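Local coordinates for protein LAR_0958 cell surface adhesin (Lactobacillus reuteri, PDB 4NG0) that is a cell-surface adhesin that probably attaches the bacterium to mucus, through repeats built on a ubiquitin-like beta-grasp fold, at residues K2-G7 and L80-S86; A18-T24 and Y87-I91; Y13-A18 and A52-A56. All blocks are in the same frame, centred on the assembly; numbering follows the deposited sequence.

Contact 1 (K2-G7 and L80-S86); sequences KVTYSG and LKTISGS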
loop_
_atom_site.group_PDB
_atom_site.type_symbol
_atom_site.label_atom_id
_atom_site.label_comp_id
_atom_site.label_asym_id
_atom_site.label_seq_id
_atom_site.Cartn_x
_atom_site.Cartn_y
_atom_site.Cartn_z
ATOM N N LYS A 2 17.688 -2.124 6.057
ATOM C CA LYS A 2 16.391 -1.683 6.569
ATOM C C LYS A 2 15.303 -1.791 5.499
ATOM O O LYS A 2 15.390 -1.173 4.431
ATOM C CB LYS A 2 16.479 -0.256 7.111
ATOM C CG LYS A 2 15.756 -0.050 8.429
ATOM C CD LYS A 2 16.008 1.338 8.986
ATOM C CE LYS A 2 15.157 1.603 10.218
ATOM N NZ LYS A 2 15.433 0.628 11.313
ATOM N N VAL A 3 14.275 -2.579 5.797
ATOM C CA VAL A 3 13.208 -2.846 4.843
ATOM C C VAL A 3 12.231 -1.690 4.800
ATOM O O VAL A 3 11.645 -1.315 5.817
ATOM C CB VAL A 3 12.447 -4.137 5.212
ATOM C CG1 VAL A 3 11.278 -4.364 4.260
ATOM C CG2 VAL A 3 13.402 -5.335 5.194
ATOM N N THR A 4 12.064 -1.117 3.614
ATOM C CA THR A 4 11.148 0.002 3.451
ATOM C C THR A 4 10.279 -0.182 2.220
ATOM O O THR A 4 10.651 -0.885 1.283
ATOM C CB THR A 4 11.896 1.341 3.359
ATOM O OG1 THR A 4 12.810 1.289 2.269
ATOM C CG2 THR A 4 12.681 1.616 4.638
ATOM N N TYR A 5 9.111 0.450 2.236
ATOM C CA TYR A 5 8.236 0.468 1.065
ATOM C C TYR A 5 7.875 1.901 0.701
ATOM O O TYR A 5 7.851 2.795 1.554
ATOM C CB TYR A 5 6.974 -0.391 1.280
ATOM C CG TYR A 5 6.049 0.044 2.404
ATOM C CD1 TYR A 5 6.215 -0.446 3.695
ATOM C CD2 TYR A 5 4.993 0.928 2.163
ATOM C CE1 TYR A 5 5.368 -0.063 4.722
ATOM C CE2 TYR A 5 4.141 1.317 3.182
ATOM C CZ TYR A 5 4.335 0.824 4.460
ATOM O OH TYR A 5 3.478 1.224 5.467
ATOM N N SER A 6 7.604 2.104 -0.582
ATOM C CA SER A 6 7.185 3.391 -1.095
ATOM C C SER A 6 6.260 3.136 -2.271
ATOM O O SER A 6 5.976 1.997 -2.609
ATOM C CB SER A 6 8.399 4.204 -1.553
ATOM O OG SER A 6 9.055 3.551 -2.628
ATOM N N GLY A 7 5.776 4.207 -2.885
ATOM C CA GLY A 7 4.990 4.070 -4.092
ATOM C C GLY A 7 3.800 4.999 -4.127
ATOM O O GLY A 7 3.488 5.686 -3.146
ATOM N N LEU A 80 12.547 -10.053 10.380
ATOM C CA LEU A 80 12.329 -8.684 9.925
ATOM C C LEU A 80 11.839 -7.840 11.100
ATOM O O LEU A 80 10.659 -7.869 11.436
ATOM C CB LEU A 80 11.311 -8.660 8.775
ATOM C CG LEU A 80 11.659 -9.529 7.562
ATOM C CD1 LEU A 80 10.551 -9.428 6.525
ATOM C CD2 LEU A 80 12.993 -9.122 6.958
ATOM N N LYS A 81 12.754 -7.095 11.714
ATOM C CA LYS A 81 12.462 -6.395 12.971
ATOM C C LYS A 81 11.829 -5.012 12.801
ATOM O O LYS A 81 11.147 -4.538 13.708
ATOM C CB LYS A 81 13.724 -6.257 13.810
ATOM C CG LYS A 81 14.367 -7.573 14.213
ATOM C CD LYS A 81 15.593 -7.283 15.049
ATOM C CE LYS A 81 16.240 -8.541 15.573
ATOM N NZ LYS A 81 17.459 -8.176 16.342
ATOM N N THR A 82 12.089 -4.352 11.675
ATOM C CA THR A 82 11.374 -3.123 11.339
ATOM C C THR A 82 10.874 -3.200 9.909
ATOM O O THR A 82 11.531 -3.777 9.049
ATOM C CB THR A 82 12.237 -1.839 11.467
ATOM O OG1 THR A 82 13.310 -1.850 10.512
ATOM C CG2 THR A 82 12.808 -1.726 12.844
ATOM N N ILE A 83 9.702 -2.617 9.669
ATOM C CA ILE A 83 9.204 -2.409 8.319
ATOM C C ILE A 83 8.621 -0.996 8.310
ATOM O O ILE A 83 7.717 -0.701 9.082
ATOM C CB ILE A 83 8.123 -3.431 7.940
ATOM C CG1 ILE A 83 8.640 -4.868 8.123
ATOM C CG2 ILE A 83 7.671 -3.191 6.492
ATOM C CD1 ILE A 83 7.549 -5.920 8.157
ATOM N N SER A 84 9.170 -0.125 7.466
ATOM C CA SER A 84 8.799 1.291 7.465
ATOM C C SER A 84 8.395 1.684 6.060
ATOM O O SER A 84 8.985 1.204 5.096
ATOM C CB SER A 84 10.008 2.135 7.849
ATOM O OG SER A 84 10.724 1.536 8.917
ATOM N N GLY A 85 7.426 2.573 5.907
ATOM C CA GLY A 85 7.104 2.997 4.563
ATOM C C GLY A 85 6.075 4.091 4.470
ATOM O O GLY A 85 5.546 4.564 5.476
ATOM N N SER A 86 5.802 4.488 3.233
ATOM C CA SER A 86 4.822 5.515 2.916
ATOM C C SER A 86 4.247 5.188 1.546
ATOM O O SER A 86 4.966 4.744 0.667
ATOM C CB SER A 86 5.490 6.899 2.903
ATOM O OG SER A 86 4.570 7.931 2.558
HETATM O O HOH W 1 12.571 -0.364 8.262
HETATM O O HOH W 2 2.682 4.098 6.201
HETATM O O HOH W 3 6.007 6.844 -1.404
#
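Look first at Tyr5 and Gly85, where the fit is tightest. The Tyr5 ring, chi1 at 62°, swings across the neighbouring strand and lies flat over Gly85: Gly85 CA sits 3.4 Å from the centroid of the Tyr5 ring, 7° off its normal, a CH-pi contact. The hollow exists because residue 85 is glycine; a beta carbon there would fall about 2.3 Å from Tyr5 CD1. At the ring edge, Ile83 CG2 stands 4.2 Å from Tyr5 CD1. On this same face Val3 fills the next gap, its CG1 4.4 Å from Ile83 CG2 and its CG2 4.2 Å from Leu80 CD2. Trp27 of the adjoining strand and Leu71 of helix 65-73 add to this apolar side.

In the backbone, strand 83-92 is the middle strand of the mixed beta-grasp sheet and strand 3-12 runs parallel beside it; the axes of the short segments 3-6 and 83-85 approach to 4.6 Å at 26°. Ser84 N donates to Val3 O (3.2 Å), Tyr5 N to Ser84 O (3.0 Å) and Ser86 N to Tyr5 O (3.1 Å). The other face, with Thr4 and Ser84, is wetter: a water spans Val3 O (2.8 Å), Thr82 OG1 (2.8 Å) and Ser84 OG (2.7 Å), and Lys2 NZ reaches Thr82 OG1 in a weak bond of 3.4 Å. Tyr5 OH bonds to Leu63 N and to a second water (3.1 Å), which donates to Gly85 O (3.0 Å). Backbone bonds thus fix the register between a mainly apolar face, polar at the Tyr5 hydroxyl, and a polar, water-bridged one.

Contact 2 (A18-T24 and Y87-I91); sequences ANFEPTT and YTYTI
This is a buried side-chain contact in which the loop joining strands 3-12 and 26-28 packs over strand 83-92 near the middle of the beta-grasp domain. The backbones stay well apart, with CA pairs Ala18-Ile91 at 7.6 Å, Phe20-Tyr89 at 7.9 Å and Thr24-Tyr87 at 9.5 Å, so the loop runs against the strand's direction. Residues 18-21 are extended; 22-24 form a short 3-10 turn, with Thr24 N bonded to Glu21 O at 3.0 Å. Residues 88-91 are in regular beta conformation.

Tyr87 and Tyr89, both chi1 t, point at the loop. Phe20, also t, turns its edge to the face of Tyr87 in a T-shaped stack: centroids 5.2 Å apart, planes at 88°, Phe20 CE1 to Tyr87 CE1 3.7 Å. Ala18 CB packs 3.6 Å from Tyr89 CE1 and 4.1 Å from Ile91 CD1. Trp45 closes over Ala18, Phe20 and Tyr89 from strand 43-45.

Thr24 takes chi1 p, so that its OG1 donates to Glu21 O (2.7 Å) and lies 2.6 Å from Tyr87 OH. One water links Glu21 N (2.9 Å) to Tyr87 OH (2.8 Å); another links Asn19 O (2.9 Å) to Tyr89 OH (2.8 Å). The chemistry implies an amphipathic use of the tyrosines: rings pack in the core while hydroxyls, aided by water, engage the polar groups of a loop without regular strand pairing.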
loop_
_atom_site.group_PDB
_atom_site.type_symbol
_atom_site.label_atom_id
_atom_site.label_comp_id
_atom_site.label_asym_id
_atom_site.label_seq_id
_atom_site.Cartn_x
_atom_site.Cartn_y
_atom_site.Cartn_z
ATOM N N ALA A 18 -11.731 3.633 -4.910
ATOM C CA ALA A 18 -10.414 3.354 -5.475
ATOM C C ALA A 18 -10.000 1.903 -5.278
ATOM O O ALA A 18 -10.283 1.304 -4.242
ATOM C CB ALA A 18 -9.373 4.269 -4.843
ATOM N N ASN A 19 -9.292 1.365 -6.261
ATOM C CA ASN A 19 -8.754 0.016 -6.183
ATOM C C ASN A 19 -7.248 0.067 -5.983
ATOM O O ASN A 19 -6.497 0.288 -6.939
ATOM C CB ASN A 19 -9.051 -0.749 -7.473
ATOM C CG ASN A 19 -10.533 -1.031 -7.673
ATOM O OD1 ASN A 19 -11.246 -1.384 -6.734
ATOM N ND2 ASN A 19 -10.994 -0.896 -8.911
ATOM N N PHE A 20 -6.817 -0.138 -4.745
ATOM C CA PHE A 20 -5.399 -0.188 -4.428
ATOM C C PHE A 20 -4.771 -1.423 -5.049
ATOM O O PHE A 20 -5.308 -2.528 -4.931
ATOM C CB PHE A 20 -5.216 -0.212 -2.911
ATOM C CG PHE A 20 -3.840 -0.616 -2.470
ATOM C CD1 PHE A 20 -2.777 0.266 -2.597
ATOM C CD2 PHE A 20 -3.610 -1.863 -1.902
ATOM C CE1 PHE A 20 -1.490 -0.089 -2.191
ATOM C CE2 PHE A 20 -2.319 -2.229 -1.477
ATOM C CZ PHE A 20 -1.262 -1.342 -1.623
ATOM N N GLU A 21 -3.626 -1.234 -5.699
ATOM C CA GLU A 21 -2.907 -2.330 -6.350
ATOM C C GLU A 21 -1.564 -2.570 -5.658
ATOM O O GLU A 21 -0.652 -1.764 -5.775
ATOM C CB GLU A 21 -2.666 -1.996 -7.820
ATOM C CG GLU A 21 -3.930 -1.784 -8.654
ATOM C CD GLU A 21 -4.688 -3.074 -8.932
ATOM O OE1 GLU A 21 -4.139 -4.168 -8.671
ATOM O OE2 GLU A 21 -5.841 -2.992 -9.409
ATOM N N PRO A 22 -1.430 -3.688 -4.930
ATOM C CA PRO A 22 -0.207 -3.923 -4.158
ATOM C C PRO A 22 1.052 -4.060 -5.022
ATOM O O PRO A 22 2.152 -3.835 -4.519
ATOM C CB PRO A 22 -0.508 -5.234 -3.411
ATOM C CG PRO A 22 -1.600 -5.880 -4.194
ATOM C CD PRO A 22 -2.427 -4.753 -4.730
ATOM N N THR A 23 0.903 -4.386 -6.299
ATOM C CA THR A 23 2.087 -4.476 -7.163
ATOM C C THR A 23 2.707 -3.117 -7.506
ATOM O O THR A 23 3.798 -3.058 -8.066
ATOM C CB THR A 23 1.815 -5.276 -8.468
ATOM O OG1 THR A 23 0.790 -4.632 -9.226
ATOM C CG2 THR A 23 1.398 -6.709 -8.148
ATOM N N THR A 24 2.022 -2.027 -7.175
ATOM C CA THR A 24 2.590 -0.695 -7.365
ATOM C C THR A 24 3.455 -0.280 -6.177
ATOM O O THR A 24 4.144 0.742 -6.230
ATOM C CB THR A 24 1.509 0.383 -7.570
ATOM O OG1 THR A 24 0.670 0.451 -6.405
ATOM C CG2 THR A 24 0.671 0.098 -8.821
ATOM N N TYR A 87 2.947 5.398 1.367
ATOM C CA TYR A 87 2.321 5.129 0.077
ATOM C C TYR A 87 1.193 6.121 -0.134
ATOM O O TYR A 87 0.346 6.280 0.733
ATOM C CB TYR A 87 1.783 3.693 0.003
ATOM C CG TYR A 87 1.219 3.365 -1.360
ATOM C CD1 TYR A 87 -0.079 3.734 -1.709
ATOM C CD2 TYR A 87 1.993 2.715 -2.310
ATOM C CE1 TYR A 87 -0.582 3.460 -2.958
ATOM C CE2 TYR A 87 1.498 2.431 -3.564
ATOM C CZ TYR A 87 0.206 2.811 -3.884
ATOM O OH TYR A 87 -0.301 2.530 -5.130
ATOM N N THR A 88 1.184 6.787 -1.281
ATOM C CA THR A 88 0.190 7.826 -1.540
ATOM C C THR A 88 -0.703 7.514 -2.741
ATOM O O THR A 88 -0.215 7.225 -3.838
ATOM C CB THR A 88 0.870 9.193 -1.763
ATOM O OG1 THR A 88 1.645 9.524 -0.603
ATOM C CG2 THR A 88 -0.178 10.286 -1.985
ATOM N N TYR A 89 -2.014 7.590 -2.534
ATOM C CA TYR A 89 -2.987 7.341 -3.595
ATOM C C TYR A 89 -3.833 8.589 -3.755
ATOM O O TYR A 89 -4.439 9.058 -2.783
ATOM C CB TYR A 89 -3.897 6.146 -3.251
ATOM C CG TYR A 89 -4.694 5.660 -4.454
ATOM C CD1 TYR A 89 -5.766 6.414 -4.956
ATOM C CD2 TYR A 89 -4.363 4.478 -5.109
ATOM C CE1 TYR A 89 -6.474 6.006 -6.052
ATOM C CE2 TYR A 89 -5.082 4.059 -6.223
ATOM C CZ TYR A 89 -6.134 4.832 -6.688
ATOM O OH TYR A 89 -6.856 4.431 -7.794
ATOM N N THR A 90 -3.873 9.132 -4.972
ATOM C CA THR A 90 -4.659 10.331 -5.239
ATOM C C THR A 90 -5.860 10.046 -6.132
ATOM O O THR A 90 -5.742 9.385 -7.164
ATOM C CB THR A 90 -3.781 11.401 -5.919
ATOM O OG1 THR A 90 -2.665 11.693 -5.069
ATOM C CG2 THR A 90 -4.560 12.683 -6.181
ATOM N N ILE A 91 -7.026 10.555 -5.737
ATOM C CA ILE A 91 -8.166 10.562 -6.641
ATOM C C ILE A 91 -8.281 11.997 -7.157
ATOM O O ILE A 91 -8.489 12.926 -6.389
ATOM C CB ILE A 91 -9.462 10.132 -5.933
ATOM C CG1 ILE A 91 -9.338 8.702 -5.409
ATOM C CG2 ILE A 91 -10.642 10.228 -6.887
ATOM C CD1 ILE A 91 -10.579 8.228 -4.632
HETATM O O HOH W 4 -5.703 2.192 -8.982
HETATM O O HOH W 5 -2.738 1.463 -6.078
#

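Contact 3 (Y13-A18 and A52-A56); sequences YDGNPA and APTDA
At one end of the beta-grasp domain two irregular loops meet, one following strand 3-12 and the other leading into strand 57-63, and Thr54, Tyr13 and Ala18 give up the most surface where they join. Neither segment is helix or strand. CA atoms come closest at Pro17-Thr54 (4.4 Å), with Tyr13-Ala56 at 6.0 Å.

Thr54, phi/psi -116/-41 and chi1 m, fits into the bend of residues 13-17. Its CG2 lies 3.4 Å from Gly15 C, and its OG1 3.9 Å from Pro17 CG. An Asx turn shapes that bend: Asp14, chi1 p, accepts from Asn16 N at OD1 (3.0 Å), and Gly15 takes a positive phi of 77°. Lys11 pairs with the same Asp14 OD1 as a salt bridge. One water takes a bond from Asp14 N (3.1 Å) and lies 2.9 Å from Thr54 O and 2.8 Å from Asn16 O; a second joins Gly15 O and Thr54 OG1, 2.8 Å from each.

Tyr13, chi1 t and chi2 82°, points toward the other loop and sets its ring edge against Thr54 O, 3.3 Å from CD1, with its CE1 4.0 Å from Thr54 CG2.

Ala18, at -66/145, forms the direct hydrogen bond across the loops and leads the chain inward, where Trp45 and Tyr89 receive its methyl. Ala52 CB sits 3.4 Å from Ala18 O and 4.2 Å from Pro17 CB. Pro53 O is shared: Pro17 CA approaches it to 3.3 Å in a CA-H...O contact, and Ala18 N donates to it at 2.9 Å and 162°.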
loop_
_atom_site.group_PDB
_atom_site.type_symbol
_atom_site.label_atom_id
_atom_site.label_comp_id
_atom_site.label_asym_id
_atom_site.label_seq_id
_atom_site.Cartn_x
_atom_site.Cartn_y
_atom_site.Cartn_z
ATOM N N TYR A 13 -11.650 10.641 -10.502
ATOM C CA TYR A 13 -12.957 10.430 -9.874
ATOM C C TYR A 13 -13.969 9.853 -10.863
ATOM O O TYR A 13 -14.116 10.362 -11.982
ATOM C CB TYR A 13 -13.502 11.764 -9.356
ATOM C CG TYR A 13 -14.924 11.681 -8.855
ATOM C CD1 TYR A 13 -15.191 11.218 -7.579
ATOM C CD2 TYR A 13 -15.991 12.054 -9.664
ATOM C CE1 TYR A 13 -16.504 11.133 -7.109
ATOM C CE2 TYR A 13 -17.304 11.972 -9.209
ATOM C CZ TYR A 13 -17.544 11.511 -7.927
ATOM O OH TYR A 13 -18.846 11.425 -7.470
ATOM N N ASP A 14 -14.664 8.799 -10.448
ATOM C CA ASP A 14 -15.755 8.226 -11.248
ATOM C C ASP A 14 -16.919 7.766 -10.379
ATOM O O ASP A 14 -17.787 7.024 -10.838
ATOM C CB ASP A 14 -15.248 7.060 -12.113
ATOM C CG ASP A 14 -14.802 5.859 -11.293
ATOM O OD1 ASP A 14 -14.630 5.982 -10.071
ATOM O OD2 ASP A 14 -14.604 4.771 -11.888
ATOM N N GLY A 15 -16.938 8.196 -9.121
ATOM C CA GLY A 15 -18.007 7.786 -8.215
ATOM C C GLY A 15 -17.873 6.379 -7.673
ATOM O O GLY A 15 -18.771 5.897 -6.986
ATOM N N ASN A 16 -16.755 5.722 -7.973
ATOM C CA ASN A 16 -16.505 4.355 -7.525
ATOM C C ASN A 16 -15.302 4.345 -6.592
ATOM O O ASN A 16 -14.410 5.184 -6.726
ATOM C CB ASN A 16 -16.259 3.455 -8.737
ATOM C CG ASN A 16 -17.470 3.381 -9.647
ATOM O OD1 ASN A 16 -18.608 3.352 -9.164
ATOM N ND2 ASN A 16 -17.248 3.382 -10.959
ATOM N N PRO A 17 -15.264 3.412 -5.630
ATOM C CA PRO A 17 -14.133 3.393 -4.697
ATOM C C PRO A 17 -12.824 3.072 -5.413
ATOM O O PRO A 17 -12.815 2.343 -6.406
ATOM C CB PRO A 17 -14.499 2.267 -3.716
ATOM C CG PRO A 17 -15.984 2.075 -3.875
ATOM C CD PRO A 17 -16.270 2.381 -5.311
ATOM N N ALA A 18 -11.731 3.633 -4.910
ATOM C CA ALA A 18 -10.414 3.354 -5.475
ATOM C C ALA A 18 -10.000 1.903 -5.278
ATOM O O ALA A 18 -10.283 1.304 -4.242
ATOM C CB ALA A 18 -9.373 4.269 -4.843
ATOM N N ALA A 52 -11.737 2.037 1.383
ATOM C CA ALA A 52 -11.320 2.704 0.156
ATOM C C ALA A 52 -12.222 3.898 -0.102
ATOM O O ALA A 52 -13.444 3.772 -0.047
ATOM C CB ALA A 52 -11.392 1.741 -1.012
ATOM N N PRO A 53 -11.627 5.065 -0.398
ATOM C CA PRO A 53 -12.379 6.292 -0.655
ATOM C C PRO A 53 -12.886 6.383 -2.085
ATOM O O PRO A 53 -12.422 5.654 -2.969
ATOM C CB PRO A 53 -11.337 7.387 -0.403
ATOM C CG PRO A 53 -10.065 6.751 -0.854
ATOM C CD PRO A 53 -10.173 5.291 -0.465
ATOM N N THR A 54 -13.856 7.271 -2.273
ATOM C CA THR A 54 -14.443 7.589 -3.573
ATOM C C THR A 54 -14.183 9.043 -3.982
ATOM O O THR A 54 -13.877 9.329 -5.147
ATOM C CB THR A 54 -15.953 7.325 -3.542
ATOM O OG1 THR A 54 -16.155 5.913 -3.405
ATOM C CG2 THR A 54 -16.624 7.792 -4.826
ATOM N N ASP A 55 -14.301 9.962 -3.029
ATOM C CA ASP A 55 -14.157 11.395 -3.317
ATOM C C ASP A 55 -12.741 11.775 -3.732
ATOM O O ASP A 55 -11.760 11.167 -3.287
ATOM C CB ASP A 55 -14.531 12.213 -2.084
ATOM C CG ASP A 55 -16.013 12.158 -1.770
ATOM O OD1 ASP A 55 -16.826 11.953 -2.695
ATOM O OD2 ASP A 55 -16.343 12.330 -0.577
ATOM N N ALA A 56 -12.652 12.803 -4.574
ATOM C CA ALA A 56 -11.364 13.376 -4.936
ATOM C C ALA A 56 -10.629 13.795 -3.682
ATOM O O ALA A 56 -11.218 14.333 -2.748
ATOM C CB ALA A 56 -11.545 14.563 -5.863
HETATM O O HOH W 6 -14.018 7.853 -7.586
HETATM O O HOH W 7 -18.436 4.631 -4.511
#

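Contacts 1 and 2 both use strand 83-92, and they meet where Gly7 O lies 3.2 Å from Thr88 N, a probable hydrogen bond. Contact 1, partly buried, relies on backbone pairing within the sheet; contact 2, the most buried, relies on aromatic rings and tyrosine hydroxyls between loop and sheet. Contact 3 is at the surface and joins two loops with a single direct hydrogen bond plus waters. It shares Ala18 with contact 2, and Ile91 CD1 touches its second loop, 3.4 Å from Asp55 O. Contacts 1 and 3 lie on opposite sides of the chain's centre, their own centres about 27 Å apart.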